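Local structure of probable quinone reductase Qor (NADPH:quinone reductase) (Zeta-crystallin homolog protein) (Mycobacterium tuberculosis, 4RVU) at residues P60-S65 with A99-C104; H6-T11 with L19-Q24; R172-V177 with E210-T215; Q203-V208 with S232-A237. The protein binds NADPH and probably passes its electrons to quinones, as expected of a medium-chain quinone reductase related to zeta-crystallin. All coordinates share one frame; numbering follows the deposited sequence.

Contact 1 of 4, residues P60-S65 with A99-C104; sequences PFVIGS and AYAEFC
I63 and Y100 run side by side, pointing the same way, and the methyl CG2 of I63 lies over one face of the Y100 ring. CG2 is 3.7 Å from the ring centroid and 28° off the ring normal, which meets the criteria for a CH-pi contact; it is displaced toward the rim on the CD2 side, where I63 CG2 to Y100 CD2 measures 3.3 Å. The torsions explain the fit: I63 holds CG1 anti to its backbone N (chi1 -168°), leaving CG2 in the crowded position between N and the carbonyl carbon, while the Y100 ring stands beside its own N. The backbones are also joined twice. Y100 N donates to I63 O at 2.9 Å, nearly along the C=O axis, and A99 N reaches G64 O at 3.0 Å from above the carbonyl plane. Both segments belong to the GroES-like domain of the medium-chain reductases, where 60-65 leads out of strand 61-62 and Y100 is the centre of an inverse gamma turn just before strand 103-107. G64 CA lies 3.8 Å from Y100 CE1, obliquely to the ring, and its positive phi (103°) is one readily adopted by glycine. V62 CG1 touches Y100 O at 3.6 Å and, more loosely, A101 CB at 4.3 Å. The phenol OH of Y100 is hydrogen-bonded outside the segments, to D47 and H316.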
# COMPACT_ATOMS: atom_id res chain seq x y z
N PRO A 60 -31.56 5.94 17.38
CA PRO A 60 -31.70 6.56 16.06
C PRO A 60 -30.65 7.64 15.85
O PRO A 60 -29.96 8.03 16.81
CB PRO A 60 -33.09 7.19 16.12
CG PRO A 60 -33.26 7.54 17.55
CD PRO A 60 -32.59 6.43 18.32
N PHE A 61 -30.50 8.13 14.62
CA PHE A 61 -29.60 9.23 14.36
C PHE A 61 -30.10 10.09 13.21
O PHE A 61 -30.82 9.60 12.34
CB PHE A 61 -28.16 8.75 14.12
CG PHE A 61 -28.00 7.83 12.92
CD1 PHE A 61 -28.10 6.45 13.07
CD2 PHE A 61 -27.69 8.35 11.67
CE1 PHE A 61 -27.93 5.60 11.98
CE2 PHE A 61 -27.53 7.51 10.58
CZ PHE A 61 -27.64 6.14 10.73
N VAL A 62 -29.75 11.37 13.23
CA VAL A 62 -29.96 12.25 12.08
C VAL A 62 -28.72 12.07 11.21
O VAL A 62 -27.60 12.17 11.70
CB VAL A 62 -30.12 13.72 12.51
CG1 VAL A 62 -30.15 14.63 11.29
CG2 VAL A 62 -31.38 13.91 13.33
N ILE A 63 -28.93 11.79 9.93
CA ILE A 63 -27.87 11.34 9.03
C ILE A 63 -27.09 12.48 8.35
O ILE A 63 -27.61 13.60 8.25
CB ILE A 63 -28.47 10.39 7.97
CG1 ILE A 63 -27.39 9.65 7.17
CG2 ILE A 63 -29.41 11.14 7.07
CD1 ILE A 63 -27.91 8.39 6.54
N GLY A 64 -25.86 12.20 7.91
CA GLY A 64 -25.09 13.11 7.07
C GLY A 64 -24.00 13.88 7.78
O GLY A 64 -24.12 14.17 8.97
N SER A 65 -22.93 14.22 7.07
CA SER A 65 -21.82 14.94 7.71
C SER A 65 -21.35 16.19 6.98
O SER A 65 -20.47 16.89 7.48
CB SER A 65 -20.63 13.99 7.96
OG SER A 65 -19.94 13.69 6.76
N ALA A 99 -26.15 16.29 9.66
CA ALA A 99 -26.17 17.35 8.65
C ALA A 99 -27.49 17.48 7.87
O ALA A 99 -27.80 18.57 7.36
CB ALA A 99 -25.00 17.18 7.67
N TYR A 100 -28.25 16.40 7.74
CA TYR A 100 -29.53 16.49 7.01
C TYR A 100 -30.59 17.10 7.92
O TYR A 100 -31.48 16.39 8.41
CB TYR A 100 -30.05 15.12 6.55
CG TYR A 100 -29.33 14.38 5.44
CD1 TYR A 100 -27.99 14.64 5.12
CD2 TYR A 100 -29.99 13.40 4.71
CE1 TYR A 100 -27.34 13.90 4.12
CE2 TYR A 100 -29.35 12.67 3.70
CZ TYR A 100 -28.02 12.93 3.43
OH TYR A 100 -27.41 12.21 2.44
N ALA A 101 -30.49 18.40 8.16
CA ALA A 101 -31.39 19.11 9.08
C ALA A 101 -31.26 20.59 8.82
O ALA A 101 -30.34 21.02 8.13
CB ALA A 101 -31.02 18.80 10.53
N GLU A 102 -32.15 21.39 9.41
CA GLU A 102 -32.06 22.83 9.27
C GLU A 102 -30.89 23.38 10.07
O GLU A 102 -30.31 24.42 9.71
CB GLU A 102 -33.35 23.50 9.72
CG GLU A 102 -34.49 23.29 8.76
CD GLU A 102 -35.73 24.02 9.19
OE1 GLU A 102 -36.47 23.46 10.03
OE2 GLU A 102 -35.95 25.14 8.70
N PHE A 103 -30.54 22.68 11.15
CA PHE A 103 -29.45 23.05 12.03
C PHE A 103 -28.68 21.81 12.44
O PHE A 103 -29.28 20.75 12.68
CB PHE A 103 -29.99 23.72 13.31
CG PHE A 103 -30.72 25.01 13.08
CD1 PHE A 103 -32.07 25.01 12.75
CD2 PHE A 103 -30.06 26.23 13.22
CE1 PHE A 103 -32.74 26.21 12.55
CE2 PHE A 103 -30.73 27.43 13.02
CZ PHE A 103 -32.07 27.42 12.68
N CYS A 104 -27.36 21.92 12.50
CA CYS A 104 -26.53 20.82 12.98
C CYS A 104 -25.30 21.37 13.68
O CYS A 104 -25.08 22.58 13.70
CB CYS A 104 -26.11 19.90 11.82
SG CYS A 104 -24.91 20.64 10.66

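Contact 2 of 4, residues H6-T11 with L19-Q24; sequences HAIEVT and LRHVDQ
H21 holds CG anti to its backbone N (chi1 -175°) and H6 places its own CG beside N (chi1 -61°), so the two imidazoles come together on one face of the strand pair. Their planes are 21° apart and the centroids 5.0 Å, but the rings are slid so far that they barely overlap; the closest side-chain approach is H21 NE2 to H6 CB, 3.5 Å, and ring atoms come no nearer than the 3.7 Å of H21 NE2 to H6 CG. D23 lies alongside H6, its OD1 3.4 Å from H6 CD2, and a water weakly bonded to D23 OD1 also has a weak, long link to H6 NE2. The I8 side chain crosses H21 at about a right angle, with CD1 in the plane of the H21 ring at its edge, while its CG2 meets L19 CB at 3.7 Å. These residues sit on an antiparallel beta hairpin of strands 5-10 and 20-24. A7 and V22 form a hydrogen-bonded pair through both backbone bonds, V22 N to A7 O being 2.8 Å and nearly straight; E9 and R20 form the next such pair, its R20 N to E9 O bond stretched to 3.2 Å. On the face of A7, E9 and V22, the extended E9 chain brings OE2 to 3.4 Å from Q24 OE1, two acceptors with no bond between them, and E9 CB packs on V22 CG2. Backbone bonds from 5-10 to Y100 and F61 continue beyond the hairpin.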
# COMPACT_ATOMS: atom_id res chain seq x y z
N HIS A 6 -36.81 20.86 10.96
CA HIS A 6 -36.92 19.66 10.14
C HIS A 6 -35.58 18.93 10.07
O HIS A 6 -34.52 19.55 10.05
CB HIS A 6 -37.42 20.02 8.74
CG HIS A 6 -38.77 20.65 8.72
ND1 HIS A 6 -38.99 21.94 8.29
CD2 HIS A 6 -39.99 20.16 9.08
CE1 HIS A 6 -40.28 22.23 8.39
NE2 HIS A 6 -40.90 21.16 8.87
N ALA A 7 -35.65 17.60 10.05
CA ALA A 7 -34.46 16.75 9.96
C ALA A 7 -34.82 15.42 9.32
O ALA A 7 -36.00 15.05 9.26
CB ALA A 7 -33.85 16.52 11.35
N ILE A 8 -33.80 14.71 8.86
CA ILE A 8 -33.98 13.38 8.29
C ILE A 8 -33.40 12.38 9.27
O ILE A 8 -32.18 12.30 9.47
CB ILE A 8 -33.31 13.25 6.91
CG1 ILE A 8 -33.90 14.27 5.92
CG2 ILE A 8 -33.47 11.84 6.36
CD1 ILE A 8 -35.30 13.91 5.39
N GLU A 9 -34.27 11.63 9.92
CA GLU A 9 -33.83 10.73 10.99
C GLU A 9 -33.97 9.28 10.55
O GLU A 9 -34.91 8.92 9.84
CB GLU A 9 -34.67 10.98 12.24
CG GLU A 9 -34.37 10.03 13.39
CD GLU A 9 -35.37 10.19 14.51
OE1 GLU A 9 -36.56 9.88 14.29
OE2 GLU A 9 -34.97 10.64 15.60
N VAL A 10 -33.01 8.46 10.98
CA VAL A 10 -33.05 7.03 10.75
C VAL A 10 -33.33 6.35 12.10
O VAL A 10 -32.55 6.49 13.04
CB VAL A 10 -31.74 6.53 10.14
CG1 VAL A 10 -31.74 5.02 9.98
CG2 VAL A 10 -31.52 7.21 8.79
N THR A 11 -34.46 5.66 12.18
CA THR A 11 -34.89 4.96 13.39
C THR A 11 -34.53 3.49 13.28
O THR A 11 -34.21 2.82 14.27
CB THR A 11 -36.41 5.15 13.61
OG1 THR A 11 -36.66 6.47 14.12
CG2 THR A 11 -36.97 4.13 14.59
N LEU A 19 -35.31 6.82 5.41
CA LEU A 19 -35.00 8.24 5.60
C LEU A 19 -36.27 9.06 5.86
O LEU A 19 -36.91 9.54 4.92
CB LEU A 19 -34.23 8.78 4.39
CG LEU A 19 -32.88 8.11 4.12
CD1 LEU A 19 -32.36 8.45 2.73
CD2 LEU A 19 -31.88 8.50 5.19
N ARG A 20 -36.63 9.23 7.13
CA ARG A 20 -37.86 9.92 7.49
C ARG A 20 -37.64 11.40 7.78
O ARG A 20 -36.75 11.76 8.56
CB ARG A 20 -38.53 9.25 8.70
CG ARG A 20 -38.83 7.77 8.49
CD ARG A 20 -39.76 7.59 7.30
NE ARG A 20 -39.96 6.17 6.99
CZ ARG A 20 -40.88 5.41 7.57
NH1 ARG A 20 -41.67 5.92 8.51
NH2 ARG A 20 -40.99 4.13 7.23
N HIS A 21 -38.46 12.24 7.15
CA HIS A 21 -38.46 13.69 7.36
C HIS A 21 -39.31 13.99 8.59
O HIS A 21 -40.53 13.82 8.54
CB HIS A 21 -39.06 14.36 6.12
CG HIS A 21 -39.01 15.86 6.15
ND1 HIS A 21 -40.15 16.64 6.19
CD2 HIS A 21 -37.97 16.73 6.10
CE1 HIS A 21 -39.81 17.92 6.18
NE2 HIS A 21 -38.49 17.99 6.13
N VAL A 22 -38.67 14.44 9.67
CA VAL A 22 -39.36 14.63 10.95
C VAL A 22 -39.01 15.93 11.66
O VAL A 22 -38.05 16.61 11.30
CB VAL A 22 -39.04 13.50 11.94
CG1 VAL A 22 -39.43 12.15 11.35
CG2 VAL A 22 -37.56 13.52 12.31
N ASP A 23 -39.79 16.26 12.69
CA ASP A 23 -39.49 17.39 13.57
C ASP A 23 -38.55 16.97 14.69
O ASP A 23 -38.74 15.92 15.31
CB ASP A 23 -40.77 17.98 14.18
CG ASP A 23 -41.57 18.81 13.20
OD1 ASP A 23 -41.02 19.25 12.16
OD2 ASP A 23 -42.77 19.05 13.48
N GLN A 24 -37.53 17.78 14.95
CA GLN A 24 -36.57 17.52 16.02
C GLN A 24 -36.36 18.84 16.76
O GLN A 24 -36.59 19.90 16.19
CB GLN A 24 -35.22 17.06 15.45
CG GLN A 24 -35.24 15.74 14.68
CD GLN A 24 -35.04 14.53 15.56
OE1 GLN A 24 -36.00 13.88 15.99
NE2 GLN A 24 -33.78 14.21 15.85
O HOH W 1 -43.36 19.92 10.96

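Contact 3 of 4, residues R172-V177 with E210-T215; sequences RVITTV and ELTGGT. With NDP (NADPH dihydro-nicotinamide-adenine-dinucleotide phosphate), chain E.
One direct hydrogen bond joins the two segments. R172, extended from CG to NE with CG anti to the backbone N (chi1 -178°), carries its guanidinium across L211 at about a right angle and donates from NH1 to L211 O over 2.6 Å, with 155° at the hydrogen. The acceptor lies near the guanidinium plane, at its edge, whereas NH1 itself stands above the plane of the carbonyl, 52° out of it, and so does not use a lone pair. A water weakly bonded to R172 NH2 at 2.8 Å makes a longer, weak link to the same L211 O. Outside the segments R172 NE also forms a salt bridge with D192, so the guanidinium has a second partner. Since L211 O belongs to the last turn of helix 201-212, the cation lies at the C-terminal end, where it would be expected to interact favourably with the helix dipole.

The apolar part is a methyl-to-methyl contact: I174 CD1 meets L211 CD1 at 4.0 Å, the two chains crossing obliquely, and T212 CG2 flanks them. T212 OG1 turns back to bond V208 O.

Backbone shape closes the helix. G213 has positive phi and completes a Schellman motif, and T212 to T215 form a type I' turn.

Toward the cofactor, V177 CA lies 3.4 Å from NDP O3X, an oxygen of the 2'-phosphate that distinguishes NADPH from NADH. Strand 172-176 with helix 201-212 against it is characteristic of the Rossmann-type nucleotide-binding domain, in which the strand leads toward the cofactor.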
# COMPACT_ATOMS: atom_id res chain seq x y z
N ARG A 172 -2.15 12.77 -16.95
CA ARG A 172 -3.09 12.22 -17.92
C ARG A 172 -4.10 11.33 -17.20
O ARG A 172 -3.72 10.46 -16.41
CB ARG A 172 -2.34 11.40 -18.96
CG ARG A 172 -3.22 10.82 -20.04
CD ARG A 172 -2.36 10.05 -21.04
NE ARG A 172 -3.11 9.60 -22.21
CZ ARG A 172 -3.02 8.37 -22.71
NH1 ARG A 172 -2.23 7.48 -22.12
NH2 ARG A 172 -3.72 8.03 -23.78
N VAL A 173 -5.39 11.55 -17.44
CA VAL A 173 -6.40 10.81 -16.69
C VAL A 173 -7.25 9.95 -17.61
O VAL A 173 -7.78 10.42 -18.62
CB VAL A 173 -7.33 11.75 -15.90
CG1 VAL A 173 -8.46 10.96 -15.24
CG2 VAL A 173 -6.54 12.54 -14.87
N ILE A 174 -7.37 8.67 -17.26
CA ILE A 174 -8.28 7.77 -17.95
C ILE A 174 -9.41 7.47 -16.97
O ILE A 174 -9.16 7.18 -15.80
CB ILE A 174 -7.58 6.45 -18.33
CG1 ILE A 174 -6.33 6.74 -19.17
CG2 ILE A 174 -8.54 5.50 -19.05
CD1 ILE A 174 -5.38 5.53 -19.27
N THR A 175 -10.66 7.55 -17.44
CA THR A 175 -11.81 7.32 -16.57
C THR A 175 -12.71 6.20 -17.07
O THR A 175 -12.59 5.75 -18.21
CB THR A 175 -12.67 8.59 -16.42
OG1 THR A 175 -13.22 8.94 -17.70
CG2 THR A 175 -11.84 9.74 -15.89
N THR A 176 -13.60 5.74 -16.19
CA THR A 176 -14.72 4.89 -16.58
C THR A 176 -16.04 5.57 -16.22
O THR A 176 -16.16 6.20 -15.15
CB THR A 176 -14.68 3.51 -15.91
OG1 THR A 176 -14.62 3.67 -14.49
CG2 THR A 176 -13.46 2.71 -16.39
N VAL A 177 -17.04 5.44 -17.09
CA VAL A 177 -18.39 5.96 -16.80
C VAL A 177 -19.42 5.02 -17.39
O VAL A 177 -19.08 4.15 -18.19
CB VAL A 177 -18.61 7.37 -17.38
CG1 VAL A 177 -17.60 8.37 -16.84
CG2 VAL A 177 -18.56 7.31 -18.90
N GLU A 210 -2.75 -0.54 -23.70
CA GLU A 210 -2.73 0.04 -25.04
C GLU A 210 -2.49 1.54 -24.97
O GLU A 210 -1.67 2.09 -25.71
CB GLU A 210 -4.04 -0.26 -25.78
CG GLU A 210 -4.12 0.35 -27.19
CD GLU A 210 -5.40 0.00 -27.92
OE1 GLU A 210 -6.41 -0.32 -27.25
OE2 GLU A 210 -5.40 0.06 -29.17
N LEU A 211 -3.20 2.20 -24.05
CA LEU A 211 -3.16 3.66 -23.95
C LEU A 211 -1.88 4.17 -23.31
O LEU A 211 -1.51 5.33 -23.49
CB LEU A 211 -4.36 4.15 -23.14
CG LEU A 211 -5.72 3.83 -23.75
CD1 LEU A 211 -6.82 4.08 -22.73
CD2 LEU A 211 -5.93 4.67 -25.00
N THR A 212 -1.21 3.30 -22.55
CA THR A 212 -0.05 3.70 -21.78
C THR A 212 1.21 3.03 -22.32
O THR A 212 2.28 3.10 -21.70
CB THR A 212 -0.21 3.33 -20.30
OG1 THR A 212 -0.66 1.98 -20.18
CG2 THR A 212 -1.23 4.25 -19.62
N GLY A 213 1.08 2.37 -23.47
CA GLY A 213 2.21 1.72 -24.11
C GLY A 213 2.67 0.46 -23.40
O GLY A 213 3.85 0.13 -23.40
N GLY A 214 1.72 -0.26 -22.81
CA GLY A 214 2.04 -1.46 -22.07
C GLY A 214 2.43 -1.20 -20.62
O GLY A 214 2.40 -2.11 -19.80
N THR A 215 2.79 0.05 -20.31
CA THR A 215 3.30 0.41 -18.98
C THR A 215 2.27 0.22 -17.87
O THR A 215 2.59 -0.30 -16.80
CB THR A 215 3.81 1.86 -18.92
OG1 THR A 215 4.77 2.08 -19.96
CG2 THR A 215 4.46 2.15 -17.57
PA NDP E . -20.40 9.36 -6.80
O1A NDP E . -20.99 10.71 -7.09
O2A NDP E . -19.10 8.97 -7.45
O5B NDP E . -21.50 8.24 -7.14
C5B NDP E . -21.12 6.87 -7.24
C4B NDP E . -20.82 6.58 -8.70
O4B NDP E . -20.15 5.32 -8.84
C3B NDP E . -22.09 6.47 -9.52
O3B NDP E . -22.50 7.74 -10.03
C2B NDP E . -21.70 5.51 -10.63
O2B NDP E . -21.32 6.23 -11.80
C1B NDP E . -20.52 4.72 -10.09
N9A NDP E . -20.98 3.33 -9.90
C8A NDP E . -20.47 2.24 -10.50
N7A NDP E . -21.12 1.12 -10.12
C5A NDP E . -22.09 1.48 -9.27
C6A NDP E . -23.15 0.79 -8.49
N6A NDP E . -23.30 -0.55 -8.57
N1A NDP E . -23.95 1.55 -7.71
C2A NDP E . -23.80 2.88 -7.63
N3A NDP E . -22.87 3.57 -8.30
C4A NDP E . -21.99 2.94 -9.12
O3 NDP E . -20.26 9.20 -5.21
PN NDP E . -19.30 10.15 -4.35
O1N NDP E . -18.60 11.11 -5.27
O2N NDP E . -20.09 10.65 -3.17
O5D NDP E . -18.21 9.11 -3.79
C5D NDP E . -17.40 8.36 -4.70
C4D NDP E . -16.88 7.11 -4.00
O4D NDP E . -15.82 7.47 -3.11
C3D NDP E . -17.95 6.46 -3.16
O3D NDP E . -17.80 5.05 -3.26
C2D NDP E . -17.65 6.89 -1.74
O2D NDP E . -18.04 5.88 -0.82
C1D NDP E . -16.14 7.08 -1.77
N1N NDP E . -15.64 8.10 -0.85
C2N NDP E . -14.62 7.78 -0.05
C3N NDP E . -14.07 8.69 0.84
C7N NDP E . -12.93 8.26 1.72
O7N NDP E . -12.40 9.07 2.45
N7N NDP E . -12.52 6.99 1.66
C4N NDP E . -14.59 10.10 0.93
C5N NDP E . -15.69 10.32 -0.01
C6N NDP E . -16.16 9.33 -0.85
P2B NDP E . -21.19 5.47 -13.22
O1X NDP E . -21.29 4.02 -12.87
O2X NDP E . -22.34 6.00 -14.02
O3X NDP E . -19.85 5.90 -13.74
O HOH W 2 -3.02 6.83 -26.25

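Contact 4 of 4, residues Q203-V208 with S232-A237; sequences QFAGRV and SLASLA
Helix 201-212 contributes one regular face, with residues 203-208 all in helical phi/psi, against the last turn of helix 229-234 and the bend that follows it. The backbones come nearest at A205 and S235, whose CA atoms are 4.6 Å apart; no hydrogen bond crosses, and closeness rests on small side chains. A205 CB packs on A234, 3.3 Å from A234 O and 3.7 Å from A234 CB. S235 sets its OG beside its own N (chi1 -55°), where it bonds A231 O one turn back and stays 3.6 Å from A205 CA. That places the hydroxyl among three residues of the facing helix. Both segments belong to the Rossmann-type cofactor domain, and the bend at S235 leads from helix 229-234 into strand 236-237. F204, with CG anti to its N (chi1 -179°), presents its ring edge to S235 OG, CD2 lying 3.8 Å away, and V208 leans in from the next turn, CG2 also 3.8 Å from S235 OG and CG1 3.9 Å from S235 CB. Outside the segments, R209 bonds both A234 O and L236 O.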
# COMPACT_ATOMS: atom_id res chain seq x y z
N GLN A 203 -9.05 -8.07 -20.20
CA GLN A 203 -9.54 -7.31 -21.35
C GLN A 203 -9.39 -5.81 -21.11
O GLN A 203 -8.78 -5.09 -21.91
CB GLN A 203 -11.02 -7.63 -21.59
CG GLN A 203 -11.27 -8.96 -22.27
CD GLN A 203 -10.92 -8.92 -23.75
OE1 GLN A 203 -11.35 -8.03 -24.48
NE2 GLN A 203 -10.11 -9.88 -24.19
N PHE A 204 -9.95 -5.35 -19.99
CA PHE A 204 -9.88 -3.95 -19.61
C PHE A 204 -8.44 -3.50 -19.40
O PHE A 204 -8.04 -2.45 -19.88
CB PHE A 204 -10.70 -3.73 -18.34
CG PHE A 204 -10.71 -2.30 -17.86
CD1 PHE A 204 -11.63 -1.39 -18.36
CD2 PHE A 204 -9.80 -1.87 -16.90
CE1 PHE A 204 -11.65 -0.08 -17.91
CE2 PHE A 204 -9.81 -0.56 -16.45
CZ PHE A 204 -10.73 0.34 -16.96
N ALA A 205 -7.65 -4.30 -18.68
CA ALA A 205 -6.24 -3.96 -18.47
C ALA A 205 -5.49 -3.79 -19.79
O ALA A 205 -4.64 -2.92 -19.93
CB ALA A 205 -5.55 -4.99 -17.57
N GLY A 206 -5.81 -4.63 -20.77
CA GLY A 206 -5.25 -4.47 -22.10
C GLY A 206 -5.55 -3.10 -22.72
O GLY A 206 -4.66 -2.48 -23.32
N ARG A 207 -6.78 -2.62 -22.56
CA ARG A 207 -7.15 -1.29 -23.06
C ARG A 207 -6.24 -0.23 -22.43
O ARG A 207 -5.62 0.58 -23.12
CB ARG A 207 -8.60 -0.95 -22.71
CG ARG A 207 -9.55 -2.13 -22.76
CD ARG A 207 -9.83 -2.57 -24.18
NE ARG A 207 -11.05 -1.97 -24.70
CZ ARG A 207 -11.10 -0.80 -25.33
NH1 ARG A 207 -9.98 -0.10 -25.52
NH2 ARG A 207 -12.25 -0.31 -25.77
N VAL A 208 -6.15 -0.27 -21.10
CA VAL A 208 -5.29 0.63 -20.35
C VAL A 208 -3.82 0.51 -20.77
O VAL A 208 -3.15 1.53 -20.94
CB VAL A 208 -5.43 0.39 -18.83
CG1 VAL A 208 -4.49 1.30 -18.04
CG2 VAL A 208 -6.89 0.62 -18.41
N SER A 232 -8.70 -2.83 -11.88
CA SER A 232 -7.79 -1.82 -11.35
C SER A 232 -6.43 -2.42 -11.05
O SER A 232 -5.39 -1.89 -11.45
CB SER A 232 -8.36 -1.21 -10.07
OG SER A 232 -9.55 -0.49 -10.32
N LEU A 233 -6.44 -3.53 -10.33
CA LEU A 233 -5.20 -4.19 -9.94
C LEU A 233 -4.39 -4.61 -11.18
O LEU A 233 -3.16 -4.45 -11.23
CB LEU A 233 -5.49 -5.40 -9.04
CG LEU A 233 -4.27 -6.19 -8.56
CD1 LEU A 233 -3.37 -5.28 -7.75
CD2 LEU A 233 -4.66 -7.40 -7.74
N ALA A 234 -5.08 -5.12 -12.20
CA ALA A 234 -4.43 -5.57 -13.44
C ALA A 234 -3.91 -4.44 -14.33
O ALA A 234 -3.17 -4.70 -15.29
CB ALA A 234 -5.37 -6.48 -14.22
N SER A 235 -4.32 -3.20 -14.06
CA SER A 235 -3.95 -2.08 -14.91
C SER A 235 -2.72 -1.29 -14.46
O SER A 235 -2.33 -0.33 -15.13
CB SER A 235 -5.14 -1.12 -15.06
OG SER A 235 -6.27 -1.81 -15.53
N LEU A 236 -2.11 -1.69 -13.34
CA LEU A 236 -1.05 -0.89 -12.73
C LEU A 236 0.35 -1.03 -13.32
O LEU A 236 0.77 -2.11 -13.74
CB LEU A 236 -0.96 -1.21 -11.24
CG LEU A 236 -2.06 -0.59 -10.39
CD1 LEU A 236 -2.17 -1.34 -9.08
CD2 LEU A 236 -1.75 0.88 -10.14
N ALA A 237 1.08 0.08 -13.31
CA ALA A 237 2.50 0.05 -13.65
C ALA A 237 3.23 -0.64 -12.51
O ALA A 237 2.69 -0.77 -11.41
CB ALA A 237 3.02 1.45 -13.84

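The four contacts fall into two pairs on opposite sides of the chain's centre, with contact centres about 8 Å apart within a pair and about 40 to 44 Å apart between pairs. Contacts 1 and 2 meet at the small antiparallel sheet, through strand 61-62 beside strand 5-10; E102 OE1 reaches H6 N and F61 O reaches V10 N. Contacts 3 and 4 both use helix 201-212, and T176 touches F204 between them. Chemistry follows place: contact 2, with several exposed residues, is chiefly backbone bonding, contact 1 mixes two backbone bonds with ring packing, contact 3 depends on an arginine at a helix end, and contact 4, wholly buried, has no bond across.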